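Local coordinates for MsStt7d protein (Micromonas, PDB 4IX4) that probably phosphorylates other proteins as an ATP-dependent kinase, the piece modelled here being its kinase domain with ADP in the nucleotide site, at residues E61-E66 with L107-A112. Sequence-based numbering, arbitrary orientation. Where two conformers were deposited one is given.
Sequences ELLECE and LWLMWA. With ADP (adenosine-5'-diphosphate), chain F.
Leu63 sets one methyl against each of two strand leucines. Its CD1 lies 3.7 Å from Leu109 CD1, the two side chains running past each other in opposite senses. Its CD2 rests 3.5 Å from the Leu107 backbone O and also touches Leu107 CD2. A chi1 of -168°, with CG anti to the backbone N, divides the fork in this way, CD1 to Leu109 and CD2 to Leu107. Leu107 CD2 meets Glu64 CG, the two side chains crossing nearly at right angles; the carboxylate of Glu64 goes on to a salt bridge with Arg11.

One turn along, Glu66 reaches out extended (chi1 179°). Its CG brushes Leu109 CD1 at 4.0 Å, and OE2 comes obliquely to the six-membered ring of Trp111, 3.6 Å from CZ2, with carboxylate and indole planes 38° apart. OE1 is salt-bridged to Lys50, and NE1 of the indole is hydrogen-bonded to Asn70 OD1, so each flat group has its own polar anchor. Ala112 O accepts a 2.9 Å hydrogen bond from ADP N6. Helix 59-76 packed on the five-stranded sheet, with Glu66 paired to Lys50, which binds ADP, is the αC arrangement of the protein kinase N-lobe, and the strand leads into the adenine-binding hinge.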
ATOM      1  N   GLU B  61       4.131 -11.489  -6.684  1.00 23.02           N
ATOM      2  CA  GLU B  61       3.302 -12.660  -6.413  1.00 22.10           C
ATOM      3  C   GLU B  61       1.830 -12.274  -6.266  1.00 18.97           C
ATOM      4  O   GLU B  61       0.949 -12.994  -6.726  1.00 17.67           O
ATOM      5  CB  GLU B  61       3.802 -13.426  -5.185  1.00 24.95           C
ATOM      6  CG  GLU B  61       5.067 -14.257  -5.444  1.00 31.00           C
ATOM      7  CD  GLU B  61       6.338 -13.422  -5.624  1.00 37.62           C
ATOM      8  OE1 GLU B  61       6.369 -12.244  -5.208  1.00 39.74           O
ATOM      9  OE2 GLU B  61       7.323 -13.958  -6.177  1.00 41.32           O
ATOM     10  N   LEU B  62       1.560 -11.135  -5.638  1.00 17.00           N
ATOM     11  CA  LEU B  62       0.179 -10.693  -5.484  1.00 16.05           C
ATOM     12  C   LEU B  62      -0.433 -10.314  -6.826  1.00 14.36           C
ATOM     13  O   LEU B  62      -1.592 -10.622  -7.096  1.00 14.23           O
ATOM     14  CB  LEU B  62       0.089  -9.532  -4.500  1.00 18.69           C
ATOM     15  CG  LEU B  62       0.394  -9.924  -3.055  1.00 20.71           C
ATOM     16  CD1 LEU B  62       0.729  -8.687  -2.229  1.00 22.48           C
ATOM     17  CD2 LEU B  62      -0.785 -10.693  -2.457  1.00 22.49           C
ATOM     18  N   LEU B  63       0.344  -9.646  -7.669  1.00 13.83           N
ATOM     19  CA  LEU B  63      -0.112  -9.323  -9.017  1.00 12.43           C
ATOM     20  C   LEU B  63      -0.330 -10.593  -9.850  1.00 14.17           C
ATOM     21  O   LEU B  63      -1.265 -10.668 -10.636  1.00 14.55           O
ATOM     22  CB  LEU B  63       0.874  -8.379  -9.720  1.00 12.54           C
ATOM     23  CG  LEU B  63       0.381  -7.743 -11.027  1.00 12.12           C
ATOM     24  CD1 LEU B  63      -0.759  -6.762 -10.751  1.00 14.54           C
ATOM     25  CD2 LEU B  63       1.521  -7.045 -11.783  1.00 13.47           C
ATOM     26  N   GLU B  64       0.539 -11.586  -9.689  1.00 15.34           N
ATOM     27  CA  GLU B  64       0.311 -12.860 -10.365  1.00 15.99           C
ATOM     28  C   GLU B  64      -1.007 -13.509  -9.923  1.00 15.31           C
ATOM     29  O   GLU B  64      -1.741 -14.043 -10.757  1.00 17.50           O
ATOM     30  CB  GLU B  64       1.491 -13.807 -10.180  1.00 19.34           C
ATOM     31  CG  GLU B  64       2.687 -13.383 -11.018  1.00 22.11           C
ATOM     32  CD  GLU B  64       3.957 -14.135 -10.688  1.00 25.02           C
ATOM     33  OE1 GLU B  64       4.017 -14.778  -9.621  1.00 27.11           O
ATOM     34  OE2 GLU B  64       4.907 -14.065 -11.494  1.00 25.12           O
ATOM     35  N   CYS B  65      -1.302 -13.468  -8.624  1.00 16.13           N
ATOM     36  CA  CYS B  65      -2.558 -14.019  -8.145  0.50 16.78           C
ATOM     37  C   CYS B  65      -3.749 -13.245  -8.709  1.00 15.50           C
ATOM     38  O   CYS B  65      -4.726 -13.851  -9.139  1.00 15.96           O
ATOM     39  CB  CYS B  65      -2.607 -14.044  -6.621  0.50 18.14           C
ATOM     40  SG  CYS B  65      -3.895 -15.121  -5.992  0.50 20.05           S
ATOM     41  N   GLU B  66      -3.657 -11.918  -8.723  1.00 13.05           N
ATOM     42  CA  GLU B  66      -4.700 -11.094  -9.319  1.00 13.67           C
ATOM     43  C   GLU B  66      -4.903 -11.476 -10.789  1.00 12.70           C
ATOM     44  O   GLU B  66      -6.038 -11.552 -11.285  1.00 13.96           O
ATOM     45  CB  GLU B  66      -4.348  -9.612  -9.198  1.00 13.33           C
ATOM     46  CG  GLU B  66      -5.387  -8.707  -9.814  1.00 13.19           C
ATOM     47  CD  GLU B  66      -5.193  -7.249  -9.447  1.00 13.71           C
ATOM     48  OE1 GLU B  66      -4.243  -6.938  -8.698  1.00 14.88           O
ATOM     49  OE2 GLU B  66      -5.990  -6.419  -9.920  1.00 14.78           O
ATOM     50  N   LEU B 107       5.817  -6.974 -15.130  1.00 13.87           N
ATOM     51  CA  LEU B 107       4.518  -7.502 -15.518  1.00 14.54           C
ATOM     52  C   LEU B 107       3.430  -6.436 -15.409  1.00 12.00           C
ATOM     53  O   LEU B 107       3.353  -5.715 -14.409  1.00 13.24           O
ATOM     54  CB  LEU B 107       4.160  -8.679 -14.613  1.00 14.46           C
ATOM     55  CG  LEU B 107       2.823  -9.370 -14.890  1.00 13.62           C
ATOM     56  CD1 LEU B 107       2.812  -9.972 -16.280  1.00 16.71           C
ATOM     57  CD2 LEU B 107       2.535 -10.438 -13.835  1.00 16.21           C
ATOM     58  N   TRP B 108       2.601  -6.337 -16.443  1.00 13.25           N
ATOM     59  CA  TRP B 108       1.446  -5.440 -16.455  1.00 11.91           C
ATOM     60  C   TRP B 108       0.159  -6.228 -16.688  1.00 12.26           C
ATOM     61  O   TRP B 108       0.155  -7.205 -17.447  1.00 13.47           O
ATOM     62  CB  TRP B 108       1.594  -4.412 -17.580  1.00 14.12           C
ATOM     63  CG  TRP B 108       2.643  -3.372 -17.335  1.00 13.59           C
ATOM     64  CD1 TRP B 108       3.982  -3.467 -17.614  1.00 13.26           C
ATOM     65  CD2 TRP B 108       2.438  -2.072 -16.776  1.00 13.39           C
ATOM     66  NE1 TRP B 108       4.621  -2.303 -17.252  1.00 14.46           N
ATOM     67  CE2 TRP B 108       3.695  -1.430 -16.737  1.00 15.15           C
ATOM     68  CE3 TRP B 108       1.313  -1.387 -16.307  1.00 14.44           C
ATOM     69  CZ2 TRP B 108       3.858  -0.136 -16.239  1.00 14.86           C
ATOM     70  CZ3 TRP B 108       1.475  -0.107 -15.807  1.00 15.96           C
ATOM     71  CH2 TRP B 108       2.741   0.509 -15.777  1.00 16.30           C
ATOM     72  N   LEU B 109      -0.933  -5.797 -16.058  1.00 12.43           N
ATOM     73  CA  LEU B 109      -2.264  -6.307 -16.395  1.00 12.41           C
ATOM     74  C   LEU B 109      -3.079  -5.208 -17.065  1.00 11.72           C
ATOM     75  O   LEU B 109      -2.861  -4.025 -16.816  1.00 12.13           O
ATOM     76  CB  LEU B 109      -2.996  -6.785 -15.142  1.00 13.04           C
ATOM     77  CG  LEU B 109      -2.251  -7.819 -14.295  1.00 12.61           C
ATOM     78  CD1 LEU B 109      -3.120  -8.285 -13.130  1.00 14.64           C
ATOM     79  CD2 LEU B 109      -1.809  -9.006 -15.164  1.00 14.97           C
ATOM     80  N   MET B 110      -4.021  -5.597 -17.919  1.00 13.21           N
ATOM     81  CA  MET B 110      -4.807  -4.624 -18.668  1.00 12.55           C
ATOM     82  C   MET B 110      -6.283  -4.987 -18.673  1.00 13.14           C
ATOM     83  O   MET B 110      -6.645  -6.156 -18.806  1.00 13.77           O
ATOM     84  CB  MET B 110      -4.297  -4.523 -20.110  1.00 15.04           C
ATOM     85  CG  MET B 110      -4.864  -3.356 -20.903  1.00 15.39           C
ATOM     86  SD  MET B 110      -4.061  -3.121 -22.506  1.00 17.58           S
ATOM     87  CE  MET B 110      -4.719  -4.507 -23.418  1.00 17.73           C
ATOM     88  N   TRP B 111      -7.122  -3.969 -18.511  1.00 12.31           N
ATOM     89  CA  TRP B 111      -8.568  -4.127 -18.555  1.00 12.89           C
ATOM     90  C   TRP B 111      -9.146  -3.020 -19.419  1.00 13.17           C
ATOM     91  O   TRP B 111      -8.518  -1.977 -19.623  1.00 14.11           O
ATOM     92  CB  TRP B 111      -9.182  -3.956 -17.166  1.00 12.99           C
ATOM     93  CG  TRP B 111      -8.747  -4.917 -16.115  1.00 12.26           C
ATOM     94  CD1 TRP B 111      -9.392  -6.058 -15.730  1.00 11.70           C
ATOM     95  CD2 TRP B 111      -7.594  -4.805 -15.275  1.00 12.28           C
ATOM     96  NE1 TRP B 111      -8.709  -6.664 -14.702  1.00 11.07           N
ATOM     97  CE2 TRP B 111      -7.602  -5.913 -14.404  1.00 11.67           C
ATOM     98  CE3 TRP B 111      -6.558  -3.866 -15.169  1.00 12.53           C
ATOM     99  CZ2 TRP B 111      -6.612  -6.118 -13.442  1.00 10.74           C
ATOM    100  CZ3 TRP B 111      -5.572  -4.067 -14.204  1.00 13.51           C
ATOM    101  CH2 TRP B 111      -5.605  -5.187 -13.360  1.00 13.08           C
ATOM    102  N   ALA B 112     -10.372  -3.230 -19.880  1.00 14.40           N
ATOM    103  CA  ALA B 112     -11.131  -2.157 -20.499  1.00 14.03           C
ATOM    104  C   ALA B 112     -11.416  -1.076 -19.458  1.00 14.70           C
ATOM    105  O   ALA B 112     -11.711  -1.377 -18.299  1.00 15.25           O
ATOM    106  CB  ALA B 112     -12.440  -2.691 -21.047  1.00 15.65           C
TER
HETATM  107  PB  ADP F 601      -7.181   3.111  -4.134  1.00 35.45           P
HETATM  108  O1B ADP F 601      -7.862   1.881  -3.596  1.00 36.96           O
HETATM  109  O2B ADP F 601      -8.119   4.104  -4.781  1.00 36.26           O
HETATM  110  O3B ADP F 601      -6.171   3.717  -3.184  1.00 38.11           O
HETATM  111  PA  ADP F 601      -6.785   1.783  -6.600  1.00 35.96           P
HETATM  112  O1A ADP F 601      -8.028   1.009  -6.225  1.00 39.14           O
HETATM  113  O2A ADP F 601      -5.622   1.096  -7.288  1.00 37.34           O
HETATM  114  O3A ADP F 601      -6.228   2.578  -5.321  1.00 36.75           O
HETATM  115  O5' ADP F 601      -7.296   2.953  -7.575  1.00 34.55           O
HETATM  116  C5' ADP F 601      -7.370   2.636  -8.950  1.00 30.62           C
HETATM  117  C4' ADP F 601      -8.337   3.571  -9.648  1.00 26.56           C
HETATM  118  O4' ADP F 601      -8.419   3.078 -10.980  1.00 20.35           O
HETATM  119  C3' ADP F 601      -9.731   3.561  -9.041  1.00 30.66           C
HETATM  120  O3' ADP F 601     -10.190   4.895  -8.804  1.00 37.11           O
HETATM  121  C2' ADP F 601     -10.597   2.969 -10.121  1.00 24.70           C
HETATM  122  O2' ADP F 601     -11.841   3.664 -10.238  1.00 31.29           O
HETATM  123  C1' ADP F 601      -9.774   3.057 -11.400  1.00 18.57           C
HETATM  124  N9  ADP F 601     -10.007   1.838 -12.192  1.00 15.39           N
HETATM  125  C8  ADP F 601      -9.540   0.609 -11.901  1.00 15.92           C
HETATM  126  N7  ADP F 601      -9.964  -0.292 -12.824  1.00 15.32           N
HETATM  127  C5  ADP F 601     -10.711   0.379 -13.721  1.00 12.94           C
HETATM  128  C6  ADP F 601     -11.442   0.038 -14.951  1.00 14.18           C
HETATM  129  N6  ADP F 601     -11.445  -1.238 -15.403  1.00 14.86           N
HETATM  130  N1  ADP F 601     -12.096   1.035 -15.586  1.00 14.89           N
HETATM  131  C2  ADP F 601     -12.088   2.303 -15.144  1.00 15.44           C
HETATM  132  N3  ADP F 601     -11.433   2.689 -14.029  1.00 15.60           N
HETATM  133  C4  ADP F 601     -10.743   1.782 -13.300  1.00 13.70           C